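Local coordinates for protein S-adenosylmethionine-dependent methyltransferase (Clostridium acetobutylicum, PDB 1Y8C) that probably transfers methyl groups from S-adenosylmethionine to an acceptor not yet identified, using a Rossmann-like methyltransferase fold, at residues A[41-46]-A[104-109]; A[61-66]-A[98-103]; A[123-128]-A[136-141]. One frame throughout, in Å; residues are numbered along the deposited sequence.

Contact 1. Residues A[41-46]-A[104-109]; sequences YLDLAC and LITCCL
Strands 41-44 and 104-107 run side by side in the same direction, their axes 4.7 Å apart at closest and inclined by 15°. Leu42 and Thr106 supply the rungs of a regular parallel ladder. Leu42 N donates to Leu104 O (3.0 Å), Leu42 O accepts from Thr106 N (2.9 Å), and Thr106 O receives Leu44 N (2.8 Å), each carbonyl aiming almost straight at its donor. Tyr41, Asp43, Leu104 and Thr106 share one face of the sheet. Here the Thr106 hydroxyl joins two side chains of the other strand, because a chi1 of 60° sets OG1 between the backbone N and the carbonyl carbon. Tyr41 OH donates to Thr106 OG1 (2.8 Å) and Thr106 OG1 in turn donates to Asp43 OD1 (2.6 Å), so the two bonds run in one direction. The second bond reaches the carboxylate from above, 53° out of its plane. Asp43 OD2 is held by Thr52, so a hydroxyl grips each oxygen of this buried acid, which may favour its charged form. The tyrosine ring meets Thr106 OG1 with its edge and lies alongside Leu104, with Tyr41 CD1 3.7 Å from Leu104 CG. On the face of Leu42 and Ile105 the contact is purely apolar: the Ile105 CG2 branch sits 3.9 Å from Leu44 CD1 and also approaches Leu42 CD2. Tyr124 and Val128 of helix 118-129 pack on this face, while helix 20-32 packs on Leu104. A strand order with the first and fourth strands side by side, and a loop following the first, is characteristic of the Rossmann-like sheet of class I methyltransferases; in relatives this loop borders the S-adenosylmethionine pocket, and the same is likely here.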
ATOM      1  N   TYR A  41      -2.982 -13.869   8.328  1.00 54.16           N
ATOM      2  CA  TYR A  41      -2.933 -12.575   7.660  1.00 54.09           C
ATOM      3  C   TYR A  41      -1.521 -12.055   7.362  1.00 52.67           C
ATOM      4  O   TYR A  41      -0.667 -11.982   8.246  1.00 50.91           O
ATOM      5  CB  TYR A  41      -3.681 -11.535   8.514  1.00 53.61           C
ATOM      6  CG  TYR A  41      -3.450 -10.101   8.075  1.00 54.61           C
ATOM      7  CD1 TYR A  41      -3.733  -9.695   6.761  1.00 53.69           C
ATOM      8  CD2 TYR A  41      -2.951  -9.145   8.968  1.00 54.25           C
ATOM      9  CE1 TYR A  41      -3.531  -8.381   6.348  1.00 50.30           C
ATOM     10  CE2 TYR A  41      -2.742  -7.824   8.565  1.00 52.11           C
ATOM     11  CZ  TYR A  41      -3.038  -7.452   7.248  1.00 52.43           C
ATOM     12  OH  TYR A  41      -2.838  -6.156   6.832  1.00 49.40           O
ATOM     13  N   LEU A  42      -1.307 -11.673   6.109  1.00 51.76           N
ATOM     14  CA  LEU A  42      -0.037 -11.128   5.648  1.00 51.58           C
ATOM     15  C   LEU A  42      -0.232  -9.746   5.027  1.00 51.95           C
ATOM     16  O   LEU A  42      -1.017  -9.560   4.079  1.00 51.37           O
ATOM     17  CB  LEU A  42       0.589 -12.041   4.591  1.00 51.44           C
ATOM     18  CG  LEU A  42       1.795 -11.460   3.832  1.00 50.17           C
ATOM     19  CD1 LEU A  42       3.024 -11.498   4.729  1.00 50.83           C
ATOM     20  CD2 LEU A  42       2.049 -12.249   2.560  1.00 47.36           C
ATOM     21  N   ASP A  43       0.493  -8.775   5.554  1.00 51.76           N
ATOM     22  CA  ASP A  43       0.418  -7.435   5.013  1.00 52.45           C
ATOM     23  C   ASP A  43       1.773  -7.094   4.393  1.00 52.18           C
ATOM     24  O   ASP A  43       2.777  -6.994   5.096  1.00 50.68           O
ATOM     25  CB  ASP A  43       0.064  -6.450   6.121  1.00 55.79           C
ATOM     26  CG  ASP A  43      -0.029  -5.038   5.620  1.00 61.37           C
ATOM     27  OD1 ASP A  43      -0.341  -4.867   4.415  1.00 63.35           O
ATOM     28  OD2 ASP A  43       0.200  -4.104   6.422  1.00 62.30           O
ATOM     29  N   LEU A  44       1.795  -6.948   3.071  1.00 52.45           N
ATOM     30  CA  LEU A  44       3.014  -6.616   2.329  1.00 55.31           C
ATOM     31  C   LEU A  44       3.161  -5.109   2.278  1.00 56.08           C
ATOM     32  O   LEU A  44       2.191  -4.409   2.003  1.00 60.58           O
ATOM     33  CB  LEU A  44       2.921  -7.113   0.890  1.00 52.78           C
ATOM     34  CG  LEU A  44       2.738  -8.598   0.660  1.00 52.14           C
ATOM     35  CD1 LEU A  44       2.288  -8.835  -0.776  1.00 51.66           C
ATOM     36  CD2 LEU A  44       4.036  -9.315   0.966  1.00 49.37           C
ATOM     37  N   ALA A  45       4.365  -4.608   2.503  1.00 56.31           N
ATOM     38  CA  ALA A  45       4.583  -3.166   2.478  1.00 56.73           C
ATOM     39  C   ALA A  45       3.794  -2.573   3.635  1.00 56.69           C
ATOM     40  O   ALA A  45       3.060  -1.596   3.471  1.00 55.95           O
ATOM     41  CB  ALA A  45       4.091  -2.584   1.157  1.00 56.16           C
ATOM     42  N   CYS A  46       3.944  -3.179   4.806  1.00 55.45           N
ATOM     43  CA  CYS A  46       3.240  -2.722   5.989  1.00 54.48           C
ATOM     44  C   CYS A  46       3.668  -1.335   6.478  1.00 53.06           C
ATOM     45  O   CYS A  46       2.992  -0.746   7.317  1.00 52.60           O
ATOM     46  CB  CYS A  46       3.435  -3.733   7.114  1.00 54.74           C
ATOM     47  SG  CYS A  46       5.131  -3.849   7.665  1.00 56.02           S
ATOM     48  N   LEU A 104      -5.762 -13.923   4.054  1.00 52.01           N
ATOM     49  CA  LEU A 104      -5.855 -12.563   3.577  1.00 51.48           C
ATOM     50  C   LEU A 104      -4.475 -11.951   3.374  1.00 52.61           C
ATOM     51  O   LEU A 104      -3.626 -12.003   4.268  1.00 54.54           O
ATOM     52  CB  LEU A 104      -6.636 -11.701   4.574  1.00 51.10           C
ATOM     53  CG  LEU A 104      -6.526 -10.184   4.321  1.00 50.69           C
ATOM     54  CD1 LEU A 104      -7.121  -9.883   2.967  1.00 51.85           C
ATOM     55  CD2 LEU A 104      -7.244  -9.388   5.413  1.00 50.63           C
ATOM     56  N   ILE A 105      -4.257 -11.377   2.199  1.00 49.50           N
ATOM     57  CA  ILE A 105      -2.997 -10.710   1.905  1.00 48.50           C
ATOM     58  C   ILE A 105      -3.353  -9.288   1.490  1.00 49.30           C
ATOM     59  O   ILE A 105      -4.243  -9.084   0.655  1.00 45.46           O
ATOM     60  CB  ILE A 105      -2.224 -11.406   0.742  1.00 50.21           C
ATOM     61  CG1 ILE A 105      -1.805 -12.821   1.163  1.00 52.67           C
ATOM     62  CG2 ILE A 105      -1.000 -10.597   0.366  1.00 46.19           C
ATOM     63  CD1 ILE A 105      -1.146 -13.633   0.059  1.00 50.77           C
ATOM     64  N   THR A 106      -2.695  -8.306   2.102  1.00 49.38           N
ATOM     65  CA  THR A 106      -2.949  -6.910   1.746  1.00 49.93           C
ATOM     66  C   THR A 106      -1.698  -6.175   1.317  1.00 52.71           C
ATOM     67  O   THR A 106      -0.592  -6.438   1.783  1.00 54.04           O
ATOM     68  CB  THR A 106      -3.546  -6.054   2.902  1.00 50.51           C
ATOM     69  OG1 THR A 106      -2.644  -6.044   4.016  1.00 49.52           O
ATOM     70  CG2 THR A 106      -4.896  -6.564   3.315  1.00 50.60           C
ATOM     71  N   CYS A 107      -1.895  -5.231   0.417  1.00 53.72           N
ATOM     72  CA  CYS A 107      -0.807  -4.404  -0.059  1.00 55.26           C
ATOM     73  C   CYS A 107      -1.482  -3.117  -0.475  1.00 55.36           C
ATOM     74  O   CYS A 107      -2.018  -3.002  -1.582  1.00 55.17           O
ATOM     75  CB  CYS A 107      -0.105  -5.061  -1.235  1.00 53.71           C
ATOM     76  SG  CYS A 107       1.315  -4.132  -1.760  1.00 58.39           S
ATOM     77  N   CYS A 108      -1.456  -2.156   0.437  1.00 57.08           N
ATOM     78  CA  CYS A 108      -2.117  -0.875   0.226  1.00 59.40           C
ATOM     79  C   CYS A 108      -1.189   0.329   0.022  1.00 59.15           C
ATOM     80  O   CYS A 108       0.019   0.171  -0.190  1.00 59.94           O
ATOM     81  CB  CYS A 108      -3.048  -0.628   1.418  1.00 60.36           C
ATOM     82  SG  CYS A 108      -4.085  -2.093   1.813  1.00 66.20           S
ATOM     83  N   LEU A 109      -1.774   1.527   0.069  1.00 56.85           N
ATOM     84  CA  LEU A 109      -1.036   2.779  -0.079  1.00 53.45           C
ATOM     85  C   LEU A 109      -0.200   2.834  -1.343  1.00 53.08           C
ATOM     86  O   LEU A 109       0.971   3.209  -1.306  1.00 53.64           O
ATOM     87  CB  LEU A 109      -0.134   2.993   1.133  1.00 55.23           C
ATOM     88  CG  LEU A 109      -0.865   3.115   2.474  1.00 57.69           C
ATOM     89  CD1 LEU A 109       0.137   3.169   3.611  1.00 54.72           C
ATOM     90  CD2 LEU A 109      -1.734   4.378   2.453  1.00 59.41           C
TER

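Contact 2. Residues A[61-66]-A[98-103]; sequences NTWAVD and INRKFD
An apolar cluster on one flank of the Rossmann-like methyltransferase sheet forms where the loop leading into strand 104-107 folds over strand 61-65. Its centre is the indole of Trp63, approached from one side of its plane by Ile98, Arg100 and Phe102. Phe102 presents its edge to the face of the five-membered ring in an offset edge-to-face pair, centroids 5.3 Å apart and planes at 76°; Phe102 CE2 comes within 3.5 Å of Trp63 CD1. Farther along the indole, the Ile98 CG2 methyl makes a CH-pi contact, 4.0 Å from the centroid of the Trp63 six-membered ring and only 15° off its normal. The other branch of Ile98 turns toward the strand: CD1 meets Val65 CG2 tip to tip at 3.4 Å and also touches Trp63 CE3 at 3.6 Å, so that this methyl touches two residues of the strand at once. An inverse gamma turn about Asn99 is closed by a weak bond from Arg100 N to Ile98 O, and the side chains on both sides of it point at the strand. The Arg100 chain bends at chi2 (64°) and crosses the indole at about a right angle, with its CG 4.2 Å from Trp63 NE1. Its guanidinium then extends to the beginning of strand 40-44, where Arg100 NH2 forms a salt bridge with Asp40; the charged end thus lies at the border of an otherwise apolar patch. Strand 61-65 runs between strands 87-89 and 40-44, and Trp63 accordingly also touches Arg87 on one neighbour and Leu42 on the other. Phe102 rests on Asp40 and Leu42 of strand 40-44, just before the chain turns at Asp103 to enter the sheet as strand 104-107.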
ATOM      1  N   ASN A  61      -2.729 -15.414  13.377  1.00 65.68           N
ATOM      2  CA  ASN A  61      -1.319 -15.222  13.048  1.00 65.36           C
ATOM      3  C   ASN A  61      -1.151 -14.149  11.983  1.00 64.43           C
ATOM      4  O   ASN A  61      -1.832 -14.163  10.955  1.00 64.78           O
ATOM      5  CB  ASN A  61      -0.696 -16.531  12.554  1.00 65.69           C
ATOM      6  CG  ASN A  61      -1.073 -17.722  13.418  1.00 67.60           C
ATOM      7  OD1 ASN A  61      -1.797 -18.622  12.981  1.00 68.38           O
ATOM      8  ND2 ASN A  61      -0.585 -17.731  14.653  1.00 67.35           N
ATOM      9  N   THR A  62      -0.226 -13.228  12.229  1.00 62.63           N
ATOM     10  CA  THR A  62       0.024 -12.144  11.299  1.00 62.19           C
ATOM     11  C   THR A  62       1.492 -12.006  10.915  1.00 61.56           C
ATOM     12  O   THR A  62       2.391 -12.195  11.734  1.00 60.61           O
ATOM     13  CB  THR A  62      -0.443 -10.789  11.885  1.00 62.44           C
ATOM     14  OG1 THR A  62      -1.827 -10.869  12.239  1.00 64.89           O
ATOM     15  CG2 THR A  62      -0.251  -9.673  10.877  1.00 60.77           C
ATOM     16  N   TRP A  63       1.716 -11.677   9.649  1.00 61.93           N
ATOM     17  CA  TRP A  63       3.049 -11.449   9.122  1.00 60.70           C
ATOM     18  C   TRP A  63       3.042 -10.090   8.441  1.00 58.85           C
ATOM     19  O   TRP A  63       2.135  -9.774   7.670  1.00 58.33           O
ATOM     20  CB  TRP A  63       3.425 -12.518   8.113  1.00 62.62           C
ATOM     21  CG  TRP A  63       3.844 -13.779   8.729  1.00 68.38           C
ATOM     22  CD1 TRP A  63       3.046 -14.707   9.329  1.00 69.95           C
ATOM     23  CD2 TRP A  63       5.177 -14.282   8.804  1.00 71.30           C
ATOM     24  NE1 TRP A  63       3.800 -15.770   9.769  1.00 70.33           N
ATOM     25  CE2 TRP A  63       5.111 -15.536   9.456  1.00 71.70           C
ATOM     26  CE3 TRP A  63       6.419 -13.803   8.372  1.00 72.32           C
ATOM     27  CZ2 TRP A  63       6.249 -16.309   9.702  1.00 74.28           C
ATOM     28  CZ3 TRP A  63       7.551 -14.572   8.613  1.00 74.32           C
ATOM     29  CH2 TRP A  63       7.457 -15.816   9.268  1.00 75.12           C
ATOM     30  N   ALA A  64       4.059  -9.293   8.741  1.00 56.81           N
ATOM     31  CA  ALA A  64       4.204  -7.960   8.182  1.00 56.27           C
ATOM     32  C   ALA A  64       5.557  -7.881   7.487  1.00 56.04           C
ATOM     33  O   ALA A  64       6.592  -8.151   8.097  1.00 55.83           O
ATOM     34  CB  ALA A  64       4.123  -6.926   9.291  1.00 54.74           C
ATOM     35  N   VAL A  65       5.545  -7.507   6.211  1.00 54.95           N
ATOM     36  CA  VAL A  65       6.766  -7.416   5.432  1.00 53.59           C
ATOM     37  C   VAL A  65       6.937  -6.034   4.824  1.00 54.66           C
ATOM     38  O   VAL A  65       5.983  -5.442   4.337  1.00 55.41           O
ATOM     39  CB  VAL A  65       6.753  -8.441   4.300  1.00 53.39           C
ATOM     40  CG1 VAL A  65       8.058  -8.390   3.546  1.00 52.05           C
ATOM     41  CG2 VAL A  65       6.501  -9.828   4.867  1.00 50.55           C
ATOM     42  N   ASP A  66       8.159  -5.521   4.861  1.00 56.84           N
ATOM     43  CA  ASP A  66       8.455  -4.211   4.296  1.00 59.19           C
ATOM     44  C   ASP A  66       9.940  -4.146   4.009  1.00 59.75           C
ATOM     45  O   ASP A  66      10.733  -4.756   4.709  1.00 60.65           O
ATOM     46  CB  ASP A  66       8.053  -3.097   5.271  1.00 62.18           C
ATOM     47  CG  ASP A  66       7.946  -1.729   4.593  1.00 64.08           C
ATOM     48  OD1 ASP A  66       8.994  -1.152   4.209  1.00 65.09           O
ATOM     49  OD2 ASP A  66       6.805  -1.239   4.437  1.00 63.43           O
ATOM     50  N   ILE A  98       8.528 -16.243   2.085  1.00 67.76           N
ATOM     51  CA  ILE A  98       8.035 -16.615   3.402  1.00 68.92           C
ATOM     52  C   ILE A  98       7.329 -17.966   3.294  1.00 69.67           C
ATOM     53  O   ILE A  98       6.355 -18.113   2.562  1.00 69.88           O
ATOM     54  CB  ILE A  98       7.083 -15.530   3.950  1.00 69.61           C
ATOM     55  CG1 ILE A  98       7.897 -14.277   4.266  1.00 70.41           C
ATOM     56  CG2 ILE A  98       6.363 -16.018   5.209  1.00 69.58           C
ATOM     57  CD1 ILE A  98       7.119 -13.185   4.935  1.00 72.30           C
ATOM     58  N   ASN A  99       7.839 -18.962   4.006  1.00 70.27           N
ATOM     59  CA  ASN A  99       7.247 -20.290   3.952  1.00 72.08           C
ATOM     60  C   ASN A  99       5.947 -20.304   4.742  1.00 70.21           C
ATOM     61  O   ASN A  99       5.888 -20.830   5.854  1.00 69.94           O
ATOM     62  CB  ASN A  99       8.222 -21.316   4.525  1.00 76.42           C
ATOM     63  CG  ASN A  99       9.634 -21.156   3.972  1.00 80.52           C
ATOM     64  OD1 ASN A  99       9.831 -21.014   2.760  1.00 82.12           O
ATOM     65  ND2 ASN A  99      10.623 -21.183   4.861  1.00 82.85           N
ATOM     66  N   ARG A 100       4.902 -19.733   4.155  1.00 67.67           N
ATOM     67  CA  ARG A 100       3.622 -19.655   4.836  1.00 66.09           C
ATOM     68  C   ARG A 100       2.493 -19.276   3.870  1.00 63.36           C
ATOM     69  O   ARG A 100       2.716 -18.570   2.887  1.00 62.64           O
ATOM     70  CB  ARG A 100       3.751 -18.624   5.962  1.00 69.29           C
ATOM     71  CG  ARG A 100       2.550 -18.468   6.870  1.00 75.34           C
ATOM     72  CD  ARG A 100       2.265 -19.733   7.646  1.00 79.75           C
ATOM     73  NE  ARG A 100       1.491 -19.461   8.851  1.00 82.62           N
ATOM     74  CZ  ARG A 100       0.989 -20.405   9.638  1.00 84.23           C
ATOM     75  NH1 ARG A 100       1.181 -21.687   9.334  1.00 83.65           N
ATOM     76  NH2 ARG A 100       0.313 -20.069  10.736  1.00 83.99           N
ATOM     77  N   LYS A 101       1.287 -19.768   4.142  1.00 60.19           N
ATOM     78  CA  LYS A 101       0.131 -19.466   3.301  1.00 58.47           C
ATOM     79  C   LYS A 101      -0.834 -18.631   4.122  1.00 56.14           C
ATOM     80  O   LYS A 101      -0.880 -18.755   5.345  1.00 57.21           O
ATOM     81  CB  LYS A 101      -0.588 -20.738   2.859  1.00 60.63           C
ATOM     82  CG  LYS A 101       0.201 -21.669   1.974  1.00 60.74           C
ATOM     83  CD  LYS A 101       0.271 -21.164   0.556  1.00 63.42           C
ATOM     84  CE  LYS A 101       0.687 -22.288  -0.401  1.00 65.50           C
ATOM     85  NZ  LYS A 101      -0.398 -23.305  -0.623  1.00 65.43           N
ATOM     86  N   PHE A 102      -1.623 -17.801   3.450  1.00 52.38           N
ATOM     87  CA  PHE A 102      -2.545 -16.954   4.165  1.00 50.44           C
ATOM     88  C   PHE A 102      -3.966 -16.919   3.636  1.00 52.10           C
ATOM     89  O   PHE A 102      -4.257 -17.337   2.509  1.00 50.05           O
ATOM     90  CB  PHE A 102      -2.006 -15.532   4.209  1.00 48.37           C
ATOM     91  CG  PHE A 102      -0.602 -15.426   4.716  1.00 46.27           C
ATOM     92  CD1 PHE A 102       0.478 -15.625   3.861  1.00 44.48           C
ATOM     93  CD2 PHE A 102      -0.358 -15.121   6.051  1.00 45.80           C
ATOM     94  CE1 PHE A 102       1.782 -15.508   4.333  1.00 46.03           C
ATOM     95  CE2 PHE A 102       0.940 -15.004   6.532  1.00 48.47           C
ATOM     96  CZ  PHE A 102       2.019 -15.202   5.670  1.00 46.44           C
ATOM     97  N   ASP A 103      -4.849 -16.391   4.478  1.00 52.69           N
ATOM     98  CA  ASP A 103      -6.262 -16.263   4.153  1.00 53.96           C
ATOM     99  C   ASP A 103      -6.486 -14.904   3.533  1.00 53.04           C
ATOM    100  O   ASP A 103      -7.289 -14.749   2.615  1.00 51.63           O
ATOM    101  CB  ASP A 103      -7.095 -16.387   5.422  1.00 58.05           C
ATOM    102  CG  ASP A 103      -6.982 -17.755   6.047  1.00 63.13           C
ATOM    103  OD1 ASP A 103      -7.475 -18.712   5.414  1.00 66.28           O
ATOM    104  OD2 ASP A 103      -6.396 -17.877   7.149  1.00 63.32           O
TER

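Contact 3. Residues A[123-128]-A[136-141]; sequences KYFKAV and GVFIFD
Phe138 lies with its ring clamped between a methyl of the helix and a ring of its own strand. Val128 CG1 stands over one face, 3.4 Å from the centroid of the Phe138 ring and 15° off the normal, a close CH-pi contact; that branch is anti to the backbone N of Val128, in a residue whose CB is directed toward the strand. Over the opposite face of Phe138 lies CD2 of Phe140, offset toward the rim, the two rings only modestly tilted to each other. The far edge of the Phe138 ring, in its plane, meets the Tyr124 hydroxyl, Tyr124 OH lying 3.6 Å from Phe138 CZ. Helix 118-129 is the connection of a beta-alpha-beta crossover between the adjacent parallel strands 104-107 and 136-143, and it packs back on the second of these at 148° between segment directions. Three residues before Val128, Phe125 reaches Phe140: its CE2 is 3.9 Å from Phe140 CZ and lies over the Phe140 face, the two planes oblique at 50°. The Phe140 ring also meets that of Tyr240 on strand 237-244.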
ATOM      1  N   LYS A 123       6.285 -11.055 -11.341  1.00 57.57           N
ATOM      2  CA  LYS A 123       6.876 -11.895 -10.313  1.00 58.43           C
ATOM      3  C   LYS A 123       6.115 -11.678  -9.012  1.00 59.19           C
ATOM      4  O   LYS A 123       5.805 -12.623  -8.279  1.00 60.98           O
ATOM      5  CB  LYS A 123       8.360 -11.551 -10.147  1.00 58.91           C
ATOM      6  CG  LYS A 123       9.191 -11.936 -11.365  1.00 61.46           C
ATOM      7  CD  LYS A 123      10.668 -11.550 -11.250  1.00 66.02           C
ATOM      8  CE  LYS A 123      11.427 -12.352 -10.183  1.00 68.82           C
ATOM      9  NZ  LYS A 123      11.149 -11.939  -8.776  1.00 68.92           N
ATOM     10  N   TYR A 124       5.804 -10.418  -8.752  1.00 56.91           N
ATOM     11  CA  TYR A 124       5.054 -10.004  -7.580  1.00 56.98           C
ATOM     12  C   TYR A 124       3.701 -10.739  -7.501  1.00 54.91           C
ATOM     13  O   TYR A 124       3.432 -11.433  -6.535  1.00 54.54           O
ATOM     14  CB  TYR A 124       4.860  -8.489  -7.655  1.00 56.70           C
ATOM     15  CG  TYR A 124       3.843  -7.903  -6.716  1.00 57.52           C
ATOM     16  CD1 TYR A 124       4.070  -7.857  -5.346  1.00 58.05           C
ATOM     17  CD2 TYR A 124       2.676  -7.323  -7.214  1.00 57.48           C
ATOM     18  CE1 TYR A 124       3.158  -7.235  -4.492  1.00 58.80           C
ATOM     19  CE2 TYR A 124       1.764  -6.704  -6.382  1.00 57.41           C
ATOM     20  CZ  TYR A 124       2.008  -6.656  -5.022  1.00 59.18           C
ATOM     21  OH  TYR A 124       1.113  -6.002  -4.209  1.00 61.21           O
ATOM     22  N   PHE A 125       2.860 -10.593  -8.520  1.00 54.35           N
ATOM     23  CA  PHE A 125       1.563 -11.257  -8.519  1.00 53.93           C
ATOM     24  C   PHE A 125       1.736 -12.749  -8.373  1.00 54.51           C
ATOM     25  O   PHE A 125       0.966 -13.408  -7.671  1.00 53.91           O
ATOM     26  CB  PHE A 125       0.783 -10.952  -9.805  1.00 55.06           C
ATOM     27  CG  PHE A 125       0.215  -9.554  -9.858  1.00 56.47           C
ATOM     28  CD1 PHE A 125       0.065  -8.898 -11.075  1.00 55.41           C
ATOM     29  CD2 PHE A 125      -0.154  -8.886  -8.689  1.00 55.01           C
ATOM     30  CE1 PHE A 125      -0.427  -7.605 -11.125  1.00 57.20           C
ATOM     31  CE2 PHE A 125      -0.645  -7.596  -8.736  1.00 55.41           C
ATOM     32  CZ  PHE A 125      -0.787  -6.951  -9.953  1.00 55.36           C
ATOM     33  N   LYS A 126       2.742 -13.299  -9.044  1.00 55.57           N
ATOM     34  CA  LYS A 126       2.988 -14.731  -8.943  1.00 55.39           C
ATOM     35  C   LYS A 126       3.392 -15.047  -7.497  1.00 52.58           C
ATOM     36  O   LYS A 126       2.896 -16.004  -6.907  1.00 51.36           O
ATOM     37  CB  LYS A 126       4.090 -15.171  -9.919  1.00 57.03           C
ATOM     38  CG  LYS A 126       4.366 -16.667  -9.861  1.00 61.02           C
ATOM     39  CD  LYS A 126       5.466 -17.113 -10.821  1.00 64.69           C
ATOM     40  CE  LYS A 126       6.002 -18.513 -10.440  1.00 67.56           C
ATOM     41  NZ  LYS A 126       4.926 -19.574 -10.337  1.00 69.13           N
ATOM     42  N   ALA A 127       4.270 -14.222  -6.929  1.00 52.08           N
ATOM     43  CA  ALA A 127       4.728 -14.411  -5.555  1.00 52.49           C
ATOM     44  C   ALA A 127       3.545 -14.461  -4.608  1.00 53.69           C
ATOM     45  O   ALA A 127       3.455 -15.322  -3.728  1.00 54.75           O
ATOM     46  CB  ALA A 127       5.660 -13.286  -5.153  1.00 52.00           C
ATOM     47  N   VAL A 128       2.631 -13.525  -4.811  1.00 54.25           N
ATOM     48  CA  VAL A 128       1.433 -13.414  -4.003  1.00 55.90           C
ATOM     49  C   VAL A 128       0.596 -14.701  -4.059  1.00 57.74           C
ATOM     50  O   VAL A 128       0.319 -15.308  -3.030  1.00 59.51           O
ATOM     51  CB  VAL A 128       0.619 -12.188  -4.473  1.00 54.30           C
ATOM     52  CG1 VAL A 128      -0.683 -12.073  -3.710  1.00 51.79           C
ATOM     53  CG2 VAL A 128       1.459 -10.942  -4.282  1.00 55.25           C
ATOM     54  N   GLY A 136      -8.441 -18.152  -0.334  1.00 60.11           N
ATOM     55  CA  GLY A 136      -7.978 -16.932   0.307  1.00 59.45           C
ATOM     56  C   GLY A 136      -8.183 -15.704  -0.574  1.00 59.96           C
ATOM     57  O   GLY A 136      -8.380 -15.827  -1.787  1.00 59.65           O
ATOM     58  N   VAL A 137      -8.120 -14.516   0.029  1.00 57.36           N
ATOM     59  CA  VAL A 137      -8.317 -13.273  -0.705  1.00 53.96           C
ATOM     60  C   VAL A 137      -7.093 -12.368  -0.676  1.00 52.15           C
ATOM     61  O   VAL A 137      -6.371 -12.321   0.320  1.00 51.53           O
ATOM     62  CB  VAL A 137      -9.538 -12.494  -0.146  1.00 53.47           C
ATOM     63  CG1 VAL A 137      -9.713 -11.181  -0.888  1.00 55.57           C
ATOM     64  CG2 VAL A 137     -10.794 -13.331  -0.287  1.00 54.21           C
ATOM     65  N   PHE A 138      -6.857 -11.669  -1.787  1.00 50.15           N
ATOM     66  CA  PHE A 138      -5.735 -10.738  -1.910  1.00 48.11           C
ATOM     67  C   PHE A 138      -6.276  -9.354  -2.274  1.00 48.61           C
ATOM     68  O   PHE A 138      -6.905  -9.178  -3.321  1.00 47.59           O
ATOM     69  CB  PHE A 138      -4.743 -11.217  -2.982  1.00 44.52           C
ATOM     70  CG  PHE A 138      -3.677 -10.195  -3.333  1.00 42.06           C
ATOM     71  CD1 PHE A 138      -3.121  -9.372  -2.344  1.00 39.62           C
ATOM     72  CD2 PHE A 138      -3.208 -10.078  -4.647  1.00 41.69           C
ATOM     73  CE1 PHE A 138      -2.118  -8.439  -2.650  1.00 36.83           C
ATOM     74  CE2 PHE A 138      -2.207  -9.153  -4.973  1.00 41.39           C
ATOM     75  CZ  PHE A 138      -1.654  -8.328  -3.964  1.00 39.39           C
ATOM     76  N   ILE A 139      -6.023  -8.383  -1.402  1.00 46.84           N
ATOM     77  CA  ILE A 139      -6.495  -7.015  -1.595  1.00 46.18           C
ATOM     78  C   ILE A 139      -5.342  -6.010  -1.708  1.00 47.89           C
ATOM     79  O   ILE A 139      -4.464  -5.956  -0.846  1.00 49.63           O
ATOM     80  CB  ILE A 139      -7.434  -6.610  -0.423  1.00 43.56           C
ATOM     81  CG1 ILE A 139      -8.627  -7.563  -0.381  1.00 45.79           C
ATOM     82  CG2 ILE A 139      -7.909  -5.189  -0.588  1.00 42.54           C
ATOM     83  CD1 ILE A 139      -9.617  -7.292   0.734  1.00 47.62           C
ATOM     84  N   PHE A 140      -5.345  -5.219  -2.776  1.00 47.83           N
ATOM     85  CA  PHE A 140      -4.302  -4.219  -2.984  1.00 48.57           C
ATOM     86  C   PHE A 140      -4.860  -3.040  -3.767  1.00 49.34           C
ATOM     87  O   PHE A 140      -5.863  -3.174  -4.466  1.00 50.10           O
ATOM     88  CB  PHE A 140      -3.128  -4.827  -3.755  1.00 46.90           C
ATOM     89  CG  PHE A 140      -3.423  -5.097  -5.210  1.00 47.67           C
ATOM     90  CD1 PHE A 140      -3.035  -4.195  -6.193  1.00 46.18           C
ATOM     91  CD2 PHE A 140      -4.071  -6.265  -5.601  1.00 49.56           C
ATOM     92  CE1 PHE A 140      -3.285  -4.457  -7.543  1.00 46.45           C
ATOM     93  CE2 PHE A 140      -4.324  -6.533  -6.962  1.00 49.22           C
ATOM     94  CZ  PHE A 140      -3.931  -5.630  -7.930  1.00 45.76           C
ATOM     95  N   ASP A 141      -4.220  -1.880  -3.655  1.00 50.52           N
ATOM     96  CA  ASP A 141      -4.688  -0.724  -4.399  1.00 51.29           C
ATOM     97  C   ASP A 141      -3.566  -0.099  -5.180  1.00 51.53           C
ATOM     98  O   ASP A 141      -2.393  -0.355  -4.920  1.00 51.54           O
ATOM     99  CB  ASP A 141      -5.288   0.327  -3.468  1.00 52.84           C
ATOM    100  CG  ASP A 141      -4.250   0.990  -2.588  1.00 54.73           C
ATOM    101  OD1 ASP A 141      -3.420   1.770  -3.108  1.00 55.25           O
ATOM    102  OD2 ASP A 141      -4.266   0.728  -1.369  1.00 55.20           O
TER

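How the contacts relate
All three contacts belong to one mixed sheet, whose strands 61-65, 40-44, 104-107 and 136-143 lie next to one another in that order. Contact 1 is the central pair; its centre is about 9 Å from the centre of each of the others, while those of contacts 2 and 3 are about 12 Å apart. Along the chain contact 2 is nested within the loop that contact 1 closes, and contact 3 follows both. Backbone pairing continues outward from contact 1, from Tyr41 and Asp43 to Trp63 and from Ile105 and Cys107 to Ile139. Contact 2 closes a loop over the sheet and contact 3 seats a helix on it, both packing onto the Rossmann-like core sheet of the probable methyltransferase.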